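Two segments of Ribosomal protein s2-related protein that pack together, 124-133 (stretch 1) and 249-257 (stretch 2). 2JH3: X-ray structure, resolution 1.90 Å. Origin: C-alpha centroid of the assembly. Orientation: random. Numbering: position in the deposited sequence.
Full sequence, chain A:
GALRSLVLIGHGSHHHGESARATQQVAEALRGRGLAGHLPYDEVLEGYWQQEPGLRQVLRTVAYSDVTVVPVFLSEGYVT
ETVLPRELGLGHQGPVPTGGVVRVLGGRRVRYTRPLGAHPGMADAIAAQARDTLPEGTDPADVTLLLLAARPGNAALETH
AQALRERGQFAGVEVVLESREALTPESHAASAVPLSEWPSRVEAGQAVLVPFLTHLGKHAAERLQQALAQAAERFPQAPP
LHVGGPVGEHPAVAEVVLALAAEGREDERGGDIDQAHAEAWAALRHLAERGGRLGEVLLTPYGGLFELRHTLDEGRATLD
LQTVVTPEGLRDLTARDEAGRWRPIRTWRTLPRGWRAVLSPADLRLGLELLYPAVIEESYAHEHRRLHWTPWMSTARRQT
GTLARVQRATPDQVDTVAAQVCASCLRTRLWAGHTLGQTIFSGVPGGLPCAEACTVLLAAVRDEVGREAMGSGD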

# COMPACT_ATOMS: atom_id res chain seq x y z
N ASP A 124 0.92 -37.47 25.48
CA ASP A 124 -0.52 -37.44 25.79
C ASP A 124 -1.34 -36.67 24.81
O ASP A 124 -2.50 -37.07 24.48
N ALA A 125 -0.82 -35.52 24.39
CA ALA A 125 -1.50 -34.70 23.38
C ALA A 125 -1.56 -35.43 22.02
O ALA A 125 -2.55 -35.39 21.34
N ILE A 126 -0.47 -36.08 21.64
CA ILE A 126 -0.41 -36.90 20.43
C ILE A 126 -1.43 -38.06 20.48
O ILE A 126 -2.27 -38.16 19.59
N ALA A 127 -1.37 -38.89 21.53
CA ALA A 127 -2.42 -39.92 21.80
C ALA A 127 -3.83 -39.39 21.76
O ALA A 127 -4.76 -39.99 21.16
N ALA A 128 -4.05 -38.22 22.32
CA ALA A 128 -5.42 -37.73 22.35
C ALA A 128 -5.92 -37.38 20.97
O ALA A 128 -7.05 -37.70 20.61
N GLN A 129 -5.09 -36.68 20.20
CA GLN A 129 -5.39 -36.37 18.81
C GLN A 129 -5.61 -37.68 18.02
O GLN A 129 -6.51 -37.77 17.19
N ALA A 130 -4.78 -38.69 18.27
CA ALA A 130 -4.90 -39.96 17.56
C ALA A 130 -6.29 -40.56 17.83
O ALA A 130 -7.03 -40.91 16.88
N ARG A 131 -6.66 -40.62 19.11
CA ARG A 131 -7.94 -41.23 19.50
C ARG A 131 -9.08 -40.47 18.93
O ARG A 131 -10.05 -41.07 18.47
N ASP A 132 -8.97 -39.15 18.91
CA ASP A 132 -10.05 -38.31 18.39
C ASP A 132 -10.22 -38.49 16.90
O ASP A 132 -11.29 -38.23 16.35
N THR A 133 -9.15 -38.90 16.23
CA THR A 133 -9.13 -39.01 14.78
C THR A 133 -9.79 -40.35 14.29
O THR A 133 -10.38 -40.38 13.21
N GLU A 249 -2.93 -28.06 17.19
CA GLU A 249 -4.24 -27.46 17.22
C GLU A 249 -5.17 -28.17 18.24
O GLU A 249 -6.32 -27.77 18.42
N HIS A 250 -4.67 -29.17 18.95
CA HIS A 250 -5.48 -29.91 19.88
C HIS A 250 -5.59 -29.21 21.28
O HIS A 250 -4.62 -28.75 21.83
N PRO A 251 -6.78 -29.21 21.91
CA PRO A 251 -6.87 -28.46 23.18
C PRO A 251 -5.95 -28.97 24.26
O PRO A 251 -5.67 -28.28 25.24
N ALA A 252 -5.47 -30.20 24.10
CA ALA A 252 -4.61 -30.81 25.10
C ALA A 252 -3.27 -30.10 25.19
O ALA A 252 -2.59 -30.23 26.20
N VAL A 253 -2.88 -29.33 24.18
CA VAL A 253 -1.57 -28.66 24.25
C VAL A 253 -1.51 -27.60 25.34
O VAL A 253 -0.44 -27.34 25.85
N ALA A 254 -2.66 -27.05 25.72
CA ALA A 254 -2.69 -26.00 26.78
C ALA A 254 -2.19 -26.55 28.09
O ALA A 254 -1.45 -25.88 28.82
N GLU A 255 -2.58 -27.79 28.39
CA GLU A 255 -2.09 -28.43 29.61
C GLU A 255 -0.62 -28.70 29.60
O GLU A 255 0.02 -28.66 30.65
N VAL A 256 -0.04 -28.97 28.43
CA VAL A 256 1.41 -29.16 28.36
C VAL A 256 2.17 -27.85 28.61
O VAL A 256 3.18 -27.82 29.30
N VAL A 257 1.71 -26.78 27.99
CA VAL A 257 2.27 -25.43 28.20
C VAL A 257 2.30 -25.05 29.67
O VAL A 257 3.32 -24.57 30.18

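The contact between 124-133 and 249-257 is small, burying 285 Å² in total. Stretch 1 is helical throughout. Stretch 2 passes through a type I beta turn, His250 to Val253, into a helix that continues beyond Val257. The two segments are distant in sequence; touching residues are at least 118 positions apart in sequence. Two residues carry most of the contact: His250 from stretch 2 and Ala125 from stretch 1.

His250 covers the most surface. Its CA-to-CB bond points toward the helix of stretch 1. Chi1 is t (-162°) and chi2 is -96°. The imidazole sits against the helix, beside Ala125, Ala128, Gln129 and Asp132. These four positions follow the three- and four-residue spacing of a helix, so they line one side of it. The CA of Gln129 is 6.5 Å from the CA of His250.

Both ring nitrogens of His250 are used. NE2 donates a hydrogen bond to OD2 of Asp132, with an NE2 to OD2 distance of 2.7 Å. The angle at the hydrogen is 171°, so the bond is nearly straight, and OD2 lies at the ring edge near its plane. ND1 accepts from the backbone N of Ala252, with ND1 to N at 3.3 Å and an angle of 155°. This is a capping bond, since His250 precedes the turn that leads into the helix. One ring therefore ties the two stretches together and also holds the turn of its own stretch.

Asp132 also points toward stretch 2. Its chi1 is m (-66°) and chi2 is -3°. It is exposed, and its OD2 takes the hydrogen bond from His250 NE2.

Other parts of the imidazole lie against Ala128 and Gln129. CB of Ala128 lies 3.5 Å from CE1 of His250, in an oblique position. The small alanine side chain reaches the ring directly. Over one face of the ring sits the backbone N of Gln129. The CA of Gln129 is 3.8 Å from CD2 of His250. The Gln129 side chain leaves sideways, with chi1 t and chi2 p, and its OE1 comes to 3.9 Å from CD2 of His250.

Ala125 is the second centre, and it is buried. Its CB points toward stretch 2 and meets three apolar side chains. CB of Ala252 is 4.1 Å from CB of Ala125. CG1 of Val253 lies 4.3 Å from the same Ala125 CB, and CG2 of Val256 lies 4.5 Å from it. Val253 has chi1 m and leaves sideways; Val256 has chi1 t and points toward stretch 1. Ala252 also points in, and its CB lies 4.0 Å from CA of Ala125. With two alanines face to face, the backbones come close: the CA atoms of Ala125 and Ala252 are 5.3 Å apart.

Ile126 points away and takes no part.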

# COMPACT_ATOMS: atom_id res chain seq x y z
CB ASP A 124 -0.75 -36.74 27.14
CG ASP A 124 -0.02 -37.40 28.27
OD1 ASP A 124 -0.30 -38.59 28.53
OD2 ASP A 124 0.87 -36.77 28.89
CB ALA A 125 -0.80 -33.31 23.25
CB ILE A 126 1.00 -37.52 20.26
CG1 ILE A 126 2.02 -36.44 19.89
CG2 ILE A 126 0.95 -38.71 19.21
CD1 ILE A 126 3.51 -36.89 20.06
CB ALA A 127 -2.13 -40.68 23.08
CB ALA A 128 -5.53 -36.56 23.24
CB GLN A 129 -4.25 -35.52 18.24
CG GLN A 129 -4.34 -35.07 16.82
CD GLN A 129 -5.63 -34.40 16.47
OE1 GLN A 129 -5.67 -33.21 16.28
NE2 GLN A 129 -6.70 -35.17 16.36
CB ALA A 130 -3.81 -40.91 18.01
CB ARG A 131 -8.06 -41.30 21.01
CG ARG A 131 -7.08 -42.28 21.62
CD ARG A 131 -7.31 -42.48 23.11
NE ARG A 131 -7.26 -41.22 23.86
CZ ARG A 131 -6.26 -40.81 24.67
NH1 ARG A 131 -5.18 -41.56 24.91
NH2 ARG A 131 -6.37 -39.62 25.27
CB ASP A 132 -9.79 -36.82 18.69
CG ASP A 132 -9.84 -36.49 20.20
OD1 ASP A 132 -10.13 -37.40 21.02
OD2 ASP A 132 -9.57 -35.29 20.53
CB THR A 133 -7.67 -38.81 14.25
OG1 THR A 133 -7.25 -37.45 14.53
CG2 THR A 133 -7.57 -39.08 12.78
CB GLU A 249 -4.85 -27.46 15.81
CG GLU A 249 -3.87 -27.17 14.60
CD GLU A 249 -3.52 -25.69 14.36
OE1 GLU A 249 -3.35 -24.96 15.36
OE2 GLU A 249 -3.39 -25.26 13.17
CB HIS A 250 -4.88 -31.32 20.03
CG HIS A 250 -5.84 -32.32 20.62
ND1 HIS A 250 -5.87 -32.63 21.96
CD2 HIS A 250 -6.80 -33.07 20.03
CE1 HIS A 250 -6.83 -33.50 22.18
NE2 HIS A 250 -7.42 -33.79 21.03
CB PRO A 251 -8.33 -28.63 23.61
CG PRO A 251 -9.06 -29.16 22.34
CD PRO A 251 -8.04 -29.90 21.56
CB ALA A 252 -4.41 -32.28 24.79
CB VAL A 253 -1.07 -28.09 22.89
CG1 VAL A 253 -0.69 -29.25 21.95
CG2 VAL A 253 -2.11 -27.29 22.20
CB ALA A 254 -4.06 -25.41 26.97
CB GLU A 255 -2.92 -29.71 29.93
CG GLU A 255 -4.31 -29.36 30.59
CD GLU A 255 -4.14 -28.59 31.95
OE1 GLU A 255 -3.40 -29.03 32.87
OE2 GLU A 255 -4.79 -27.52 32.12
CB VAL A 256 1.86 -29.77 26.97
CG1 VAL A 256 3.31 -30.04 26.99
CG2 VAL A 256 1.05 -31.06 26.62
CB VAL A 257 1.45 -24.40 27.40
CG1 VAL A 257 1.72 -22.94 27.88
CG2 VAL A 257 1.73 -24.53 25.93